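PDB 3QFH: epidermin leader peptide processing serine protease EpiP from Staphylococcus aureus subsp. aureus, which probably removes the leader peptide from the precursor of the lantibiotic epidermin, acting as a subtilisin-like serine endopeptidase. Local coordinates for residues D138-N143 against L368-N373; T211-V216 against K254-A259; K218-A223 against D258-A263. All coordinates share one frame; numbering follows the deposited sequence.

Contact 1 (D138-N143 against L368-N373); sequences DDLKNN and LTTANN
Thr370 points its side chain into the corner between Asp139 and Leu140, with CG2 lying nearest Asp139 and OG1 nearest Leu140. The methyl CG2 meets Asp139 alongside the root of its side chain, 4.1 Å from Asp139 CB and 4.3 Å from Asp139 OD2, so the aspartate offers its methylene here as well as one oxygen of its acid group. On the hydroxyl branch, Thr370 OG1 is 4.2 Å from Leu140 CD1 and 4.4 Å from Leu140 CD2, so the leucine presents the fork of its two methyls to the oxygen. The threonine torsion (chi1 51°) tucks OG1 over its own backbone, flanked by N and C, and leaves CG2 on the side of Asp139. The contact joins the turn after strand 126-130, where the sequence His137-Asp138-Asp139-Leu140 resembles the His-Pro-Asp-Leu element that follows the catalytic aspartate in many subtilases, to the last residue of strand 367-370, which forms an antiparallel pair with strand 376-379. Only 104 Å² is buried between the segments, and the nearest CA atoms, those of Asp139 and Thr370, are 7.6 Å apart: the touch runs from the base of Asp139 and the methyl ends of Leu140 to the branches of Thr370, while the backbones stay apart. The polar ends are held from elsewhere. Asp139 OD2 is bound by the Tyr376 hydroxyl and by Leu191 N, and OD1 by Lys190 N, which together fix the plane of the carboxylate. Thr370 OG1 donates to Thr179 O, which satisfies the buried hydroxyl beside leucine methyls.

Contact 2 (T211-V216 against K254-A259); sequences TELLWV and KVEYDA
This is a buried helix-to-helix contact near the N-terminal ends of helices 213-225 and 254-269, largely apolar, with one water between the two sides. Leu213 and Leu214 supply one side, Glu256 and Ala259 the other, and 209 Å² is buried in all. Leu213 lies roughly perpendicular to Glu256, its CB 3.9 Å from Glu256 CG, so the aliphatic part of the glutamate serves as the apolar surface. Leu214 CG comes 4.1 Å from Glu256 OE2, and one turn on, Leu214 CD2 rests 3.7 Å from Ala259 CB. The Glu256 chain bends at chi2 (74°), which brings its carboxylate back toward the start of the other helix. There water 1 accepts from Leu214 N at 2.9 Å and donates to Glu256 OE2 at 3.0 Å. Both helices belong to the subtilisin-like alpha/beta domain; strand 53-59 of the propeptide region packs against both and strand 73-78 against helix 254-269, as in subtilisin-propeptide complexes. Asn77 ND2 holds Glu256 OE1, while Val53 touches Leu214 and Ala259. Glu212, the N-cap residue of helix 213-225, is paired with Arg158, which probably eases the proximity of its OE1 to Glu256 OE2, 5.3 Å away.

Contact 3 (K218-A223 against D258-A263); sequences KAIVQA and DALQKA
The amide N of Ala263, the residue whose methyl faces Ile220, is bound to Ala259 O at 2.8 Å. This bond is part of the regular helix that carries the Ala263 methyl toward residues 218-223, where the opposing surface is hydrocarbon. Ile220 approaches with three of its carbons. Its CB stands 3.9 Å from Ala263 CB; its CG2 lies against the backbone, 3.6 Å from Ala263 O; and its CD1 reaches the methyl CD1 of Leu260 at 3.8 Å. The torsion of Ile220 (chi1 -66°) sorts these roles by swinging CG2 opposite the backbone N, with CG1 beside that N, so that the extended ethyl arm ends at the leucine. Leu260 leaves its own backbone away from the partner helix, yet the turn about chi2 (50°) sets CD1 on the Ile220 side, and the two side chains meet nearly square to each other. Val221 adds a looser touch, CG2 to Ala263 CB at 4.2 Å. The axes of the two segments run nearly parallel, 15° apart and 9.2 Å at closest approach. Such a course fits two neighbouring helices on one side of the parallel sheet, each the connection of a beta-alpha-beta crossover: helix 213-225 leads from strand 200-204 to 230-233, and helix 254-269 comes before strand 273-277. Ile220 also packs on Ile129 of strand 126-130, next to strand 230-233, placing its side chain over the sheet. Lys218 meets the Tyr46 ring through a cation-pi contact, and Lys262 forms a salt bridge with Glu26, both partners in the propeptide region. With only carbon-to-carbon touches between side chains, the pairing here depends on shape and on burial of apolar surface, the small alanine letting the branched Ile220 come close.

Contacts 2 and 3 are successive parts of one helix pair, 213-225 with 254-269. Their centres are 8 Å apart, Asp258 and Ala259 belong to both, and Val216 CG1 of contact 2 meets Leu260 CD1 of contact 3 at 4.2 Å. Contact 1 lies on the other side of the chain's centre, with its centre 29 Å from that of contact 2 and 27 Å from that of contact 3; nearest atoms stay about 16 and 14 Å away. The likely catalytic triad is Asp130, His177 and Ser383. Contact 1 begins eight residues after Asp130, and the partner of its Thr370 lies two residues after His177, whereas contacts 2 and 3 join the helices that meet the propeptide region.

Contact 1 (D138-N143 against L368-N373)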
# COMPACT_ATOMS: atom_id res chain seq x y z
N ASP A 138 -6.15 -21.15 5.76
CA ASP A 138 -7.06 -21.93 4.90
C ASP A 138 -7.74 -21.12 3.77
O ASP A 138 -7.94 -21.64 2.68
CB ASP A 138 -8.15 -22.63 5.73
CG ASP A 138 -7.62 -23.79 6.58
OD1 ASP A 138 -6.46 -24.21 6.40
OD2 ASP A 138 -8.39 -24.29 7.43
N ASP A 139 -8.08 -19.87 4.03
CA ASP A 139 -8.70 -19.02 3.01
C ASP A 139 -7.70 -18.37 2.04
O ASP A 139 -8.11 -17.82 1.02
CB ASP A 139 -9.54 -17.92 3.66
CG ASP A 139 -10.69 -18.47 4.44
OD1 ASP A 139 -10.91 -19.70 4.44
OD2 ASP A 139 -11.42 -17.66 5.04
N LEU A 140 -6.41 -18.45 2.33
CA LEU A 140 -5.42 -17.79 1.47
C LEU A 140 -4.44 -18.71 0.78
O LEU A 140 -3.80 -18.30 -0.16
CB LEU A 140 -4.55 -16.84 2.31
CG LEU A 140 -5.26 -15.76 3.13
CD1 LEU A 140 -4.22 -15.04 3.99
CD2 LEU A 140 -5.97 -14.80 2.20
N LYS A 141 -4.31 -19.95 1.25
CA LYS A 141 -3.26 -20.82 0.73
C LYS A 141 -3.36 -21.11 -0.77
O LYS A 141 -2.33 -21.22 -1.43
CB LYS A 141 -3.15 -22.12 1.54
CG LYS A 141 -4.40 -23.02 1.51
CD LYS A 141 -4.29 -24.19 2.50
CE LYS A 141 -5.55 -25.07 2.49
NZ LYS A 141 -5.42 -26.24 3.42
N ASN A 142 -4.56 -21.24 -1.31
CA ASN A 142 -4.65 -21.55 -2.73
C ASN A 142 -4.23 -20.38 -3.63
O ASN A 142 -3.73 -20.59 -4.74
CB ASN A 142 -6.04 -22.04 -3.12
CG ASN A 142 -6.06 -22.67 -4.51
OD1 ASN A 142 -6.86 -22.30 -5.37
ND2 ASN A 142 -5.13 -23.59 -4.75
N ASN A 143 -4.41 -19.15 -3.15
CA ASN A 143 -4.08 -17.96 -3.93
C ASN A 143 -2.66 -17.42 -3.71
O ASN A 143 -2.15 -16.62 -4.50
CB ASN A 143 -5.16 -16.89 -3.71
CG ASN A 143 -6.50 -17.30 -4.37
OD1 ASN A 143 -6.53 -18.17 -5.26
ND2 ASN A 143 -7.59 -16.65 -3.97
N LEU A 368 -14.61 -7.61 8.73
CA LEU A 368 -14.24 -8.95 9.07
C LEU A 368 -13.19 -9.40 8.06
O LEU A 368 -13.41 -9.32 6.86
CB LEU A 368 -15.48 -9.86 9.02
CG LEU A 368 -15.28 -11.36 9.28
CD1 LEU A 368 -14.64 -11.63 10.66
CD2 LEU A 368 -16.59 -12.07 9.15
N THR A 369 -12.02 -9.81 8.53
CA THR A 369 -11.00 -10.27 7.60
C THR A 369 -10.21 -11.41 8.21
O THR A 369 -10.41 -11.77 9.37
CB THR A 369 -10.06 -9.10 7.15
OG1 THR A 369 -9.28 -9.49 6.01
CG2 THR A 369 -9.16 -8.61 8.29
N THR A 370 -9.34 -12.00 7.38
CA THR A 370 -8.47 -13.07 7.80
C THR A 370 -7.40 -12.57 8.76
O THR A 370 -6.77 -11.53 8.54
CB THR A 370 -7.75 -13.67 6.57
OG1 THR A 370 -7.13 -12.61 5.82
CG2 THR A 370 -8.73 -14.41 5.70
N ALA A 371 -7.17 -13.36 9.82
CA ALA A 371 -6.19 -13.05 10.84
C ALA A 371 -4.97 -13.97 10.79
O ALA A 371 -5.00 -15.08 10.24
CB ALA A 371 -6.86 -13.08 12.24
N ASN A 372 -3.91 -13.49 11.40
CA ASN A 372 -2.64 -14.19 11.42
C ASN A 372 -2.58 -15.39 12.40
O ASN A 372 -1.49 -15.92 12.67
CB ASN A 372 -1.55 -13.14 11.70
CG ASN A 372 -0.19 -13.64 11.42
OD1 ASN A 372 0.02 -14.43 10.48
ND2 ASN A 372 0.79 -13.18 12.22
N ASN A 373 -3.74 -15.79 12.94
CA ASN A 373 -3.86 -16.95 13.78
C ASN A 373 -4.61 -18.07 13.04
O ASN A 373 -4.99 -19.07 13.63
CB ASN A 373 -4.58 -16.61 15.11
CG ASN A 373 -5.98 -16.10 14.89
OD1 ASN A 373 -6.47 -16.10 13.76
ND2 ASN A 373 -6.64 -15.68 15.97

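Contact 2 (T211-V216 against K254-A259)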
# COMPACT_ATOMS: atom_id res chain seq x y z
N THR A 211 9.57 -0.11 9.28
CA THR A 211 9.96 -0.33 7.89
C THR A 211 10.78 0.88 7.46
O THR A 211 10.84 1.89 8.17
CB THR A 211 8.72 -0.50 7.00
OG1 THR A 211 9.11 -0.89 5.67
CG2 THR A 211 7.91 0.80 6.94
N GLU A 212 11.45 0.77 6.32
CA GLU A 212 12.22 1.87 5.74
C GLU A 212 11.54 2.16 4.41
O GLU A 212 11.13 1.22 3.72
CB GLU A 212 13.67 1.45 5.44
CG GLU A 212 14.59 1.22 6.65
CD GLU A 212 15.23 2.50 7.20
OE1 GLU A 212 14.63 3.58 7.11
OE2 GLU A 212 16.36 2.41 7.74
N LEU A 213 11.40 3.43 4.04
CA LEU A 213 10.78 3.77 2.76
C LEU A 213 11.60 3.19 1.60
O LEU A 213 11.05 2.89 0.55
CB LEU A 213 10.55 5.28 2.59
CG LEU A 213 9.43 5.88 3.46
CD1 LEU A 213 9.33 7.39 3.22
CD2 LEU A 213 8.10 5.24 3.18
N LEU A 214 12.90 3.04 1.80
CA LEU A 214 13.73 2.43 0.79
C LEU A 214 13.37 0.96 0.55
O LEU A 214 13.51 0.48 -0.56
CB LEU A 214 15.21 2.55 1.13
CG LEU A 214 15.78 3.97 1.06
CD1 LEU A 214 17.25 3.96 1.50
CD2 LEU A 214 15.64 4.56 -0.31
N TRP A 215 12.92 0.25 1.59
CA TRP A 215 12.54 -1.16 1.41
C TRP A 215 11.26 -1.22 0.61
O TRP A 215 11.09 -2.06 -0.29
CB TRP A 215 12.33 -1.92 2.74
CG TRP A 215 13.44 -1.82 3.77
CD1 TRP A 215 14.72 -1.43 3.57
CD2 TRP A 215 13.36 -2.27 5.13
NE1 TRP A 215 15.43 -1.52 4.74
CE2 TRP A 215 14.63 -2.04 5.71
CE3 TRP A 215 12.34 -2.81 5.91
CZ2 TRP A 215 14.90 -2.33 7.05
CZ3 TRP A 215 12.61 -3.09 7.25
CH2 TRP A 215 13.89 -2.86 7.81
N VAL A 216 10.35 -0.29 0.92
CA VAL A 216 9.09 -0.19 0.20
C VAL A 216 9.33 0.08 -1.28
O VAL A 216 8.70 -0.54 -2.14
CB VAL A 216 8.19 0.92 0.76
CG1 VAL A 216 6.91 1.06 -0.09
CG2 VAL A 216 7.83 0.64 2.26
N LYS A 254 14.56 13.97 1.27
CA LYS A 254 14.58 14.00 -0.18
C LYS A 254 14.87 12.67 -0.87
O LYS A 254 14.16 12.29 -1.82
CB LYS A 254 15.62 15.02 -0.62
CG LYS A 254 15.87 15.14 -2.11
CD LYS A 254 14.68 15.67 -2.85
CE LYS A 254 15.07 16.14 -4.26
NZ LYS A 254 13.88 16.46 -5.10
N VAL A 255 15.90 11.97 -0.42
CA VAL A 255 16.29 10.73 -1.10
C VAL A 255 15.18 9.69 -1.08
O VAL A 255 14.91 9.04 -2.10
CB VAL A 255 17.61 10.16 -0.58
CG1 VAL A 255 17.93 8.84 -1.25
CG2 VAL A 255 18.72 11.15 -0.84
N GLU A 256 14.51 9.57 0.06
CA GLU A 256 13.41 8.64 0.20
C GLU A 256 12.25 9.06 -0.68
O GLU A 256 11.63 8.22 -1.31
CB GLU A 256 12.92 8.55 1.65
CG GLU A 256 13.69 7.63 2.55
CD GLU A 256 15.06 8.14 2.97
OE1 GLU A 256 15.36 9.36 2.83
OE2 GLU A 256 15.82 7.29 3.49
N TYR A 257 11.94 10.35 -0.69
CA TYR A 257 10.84 10.87 -1.50
C TYR A 257 11.07 10.49 -2.97
O TYR A 257 10.20 9.89 -3.62
CB TYR A 257 10.71 12.39 -1.35
CG TYR A 257 9.52 12.93 -2.09
CD1 TYR A 257 8.31 13.14 -1.43
CD2 TYR A 257 9.57 13.19 -3.46
CE1 TYR A 257 7.19 13.60 -2.12
CE2 TYR A 257 8.47 13.66 -4.14
CZ TYR A 257 7.28 13.86 -3.46
OH TYR A 257 6.18 14.31 -4.14
N ASP A 258 12.25 10.83 -3.47
CA ASP A 258 12.63 10.53 -4.84
C ASP A 258 12.60 9.04 -5.11
O ASP A 258 12.15 8.64 -6.17
CB ASP A 258 14.05 11.04 -5.12
CG ASP A 258 14.13 12.56 -5.18
OD1 ASP A 258 13.07 13.21 -5.26
OD2 ASP A 258 15.26 13.10 -5.17
N ALA A 259 13.11 8.24 -4.18
CA ALA A 259 13.15 6.80 -4.37
C ALA A 259 11.74 6.25 -4.55
O ALA A 259 11.48 5.47 -5.48
CB ALA A 259 13.83 6.12 -3.19
O HOH W 1 14.34 4.67 3.69

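Contact 3 (K218-A223 against D258-A263)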
# COMPACT_ATOMS: atom_id res chain seq x y z
N LYS A 218 12.04 -0.61 -3.02
CA LYS A 218 12.60 -1.79 -3.67
C LYS A 218 11.50 -2.84 -3.89
O LYS A 218 11.52 -3.55 -4.89
CB LYS A 218 13.75 -2.35 -2.86
CG LYS A 218 14.56 -3.39 -3.61
CD LYS A 218 15.74 -3.86 -2.79
CE LYS A 218 16.61 -4.83 -3.56
NZ LYS A 218 17.78 -5.23 -2.75
N ALA A 219 10.56 -2.94 -2.97
CA ALA A 219 9.44 -3.87 -3.10
C ALA A 219 8.56 -3.51 -4.30
O ALA A 219 8.08 -4.40 -5.02
CB ALA A 219 8.60 -3.95 -1.78
N ILE A 220 8.37 -2.21 -4.54
CA ILE A 220 7.58 -1.76 -5.68
C ILE A 220 8.29 -2.15 -6.98
O ILE A 220 7.67 -2.66 -7.90
CB ILE A 220 7.34 -0.26 -5.65
CG1 ILE A 220 6.46 0.08 -4.44
CG2 ILE A 220 6.67 0.22 -6.95
CD1 ILE A 220 6.25 1.53 -4.26
N VAL A 221 9.58 -1.92 -7.03
CA VAL A 221 10.38 -2.31 -8.20
C VAL A 221 10.36 -3.84 -8.40
O VAL A 221 10.23 -4.34 -9.53
CB VAL A 221 11.84 -1.80 -8.06
CG1 VAL A 221 12.74 -2.42 -9.11
CG2 VAL A 221 11.89 -0.26 -8.16
N GLN A 222 10.48 -4.58 -7.31
CA GLN A 222 10.48 -6.03 -7.41
C GLN A 222 9.14 -6.56 -7.95
O GLN A 222 9.11 -7.43 -8.83
CB GLN A 222 10.76 -6.66 -6.04
CG GLN A 222 10.90 -8.16 -6.11
CD GLN A 222 12.08 -8.58 -6.94
OE1 GLN A 222 13.21 -8.18 -6.66
NE2 GLN A 222 11.84 -9.37 -7.97
N ALA A 223 8.05 -6.01 -7.41
CA ALA A 223 6.69 -6.39 -7.80
C ALA A 223 6.46 -6.12 -9.29
O ALA A 223 5.90 -6.97 -9.99
CB ALA A 223 5.65 -5.63 -6.97
N ASP A 258 12.25 10.83 -3.47
CA ASP A 258 12.63 10.53 -4.84
C ASP A 258 12.60 9.04 -5.11
O ASP A 258 12.15 8.64 -6.17
CB ASP A 258 14.05 11.04 -5.12
CG ASP A 258 14.13 12.56 -5.18
OD1 ASP A 258 13.07 13.21 -5.26
OD2 ASP A 258 15.26 13.10 -5.17
N ALA A 259 13.11 8.24 -4.18
CA ALA A 259 13.15 6.80 -4.37
C ALA A 259 11.74 6.25 -4.55
O ALA A 259 11.48 5.47 -5.48
CB ALA A 259 13.83 6.12 -3.19
N LEU A 260 10.85 6.69 -3.68
CA LEU A 260 9.45 6.25 -3.70
C LEU A 260 8.70 6.71 -4.97
O LEU A 260 8.01 5.89 -5.60
CB LEU A 260 8.72 6.72 -2.44
CG LEU A 260 7.32 6.15 -2.23
CD1 LEU A 260 7.32 4.60 -2.37
CD2 LEU A 260 6.79 6.57 -0.87
N GLN A 261 8.82 7.98 -5.35
CA GLN A 261 8.16 8.46 -6.57
C GLN A 261 8.78 7.79 -7.79
O GLN A 261 8.07 7.45 -8.72
CB GLN A 261 8.27 9.99 -6.72
CG GLN A 261 7.59 10.52 -7.98
CD GLN A 261 6.09 10.30 -7.96
OE1 GLN A 261 5.35 11.11 -7.41
NE2 GLN A 261 5.64 9.20 -8.56
N LYS A 262 10.09 7.58 -7.78
CA LYS A 262 10.74 6.90 -8.92
C LYS A 262 10.33 5.43 -9.01
O LYS A 262 10.17 4.91 -10.09
CB LYS A 262 12.27 7.06 -8.88
CG LYS A 262 12.73 8.48 -9.19
CD LYS A 262 14.22 8.73 -8.87
CE LYS A 262 15.17 7.93 -9.76
NZ LYS A 262 16.62 8.24 -9.46
N ALA A 263 10.13 4.79 -7.87
CA ALA A 263 9.68 3.39 -7.86
C ALA A 263 8.29 3.30 -8.53
O ALA A 263 8.06 2.46 -9.39
CB ALA A 263 9.61 2.86 -6.43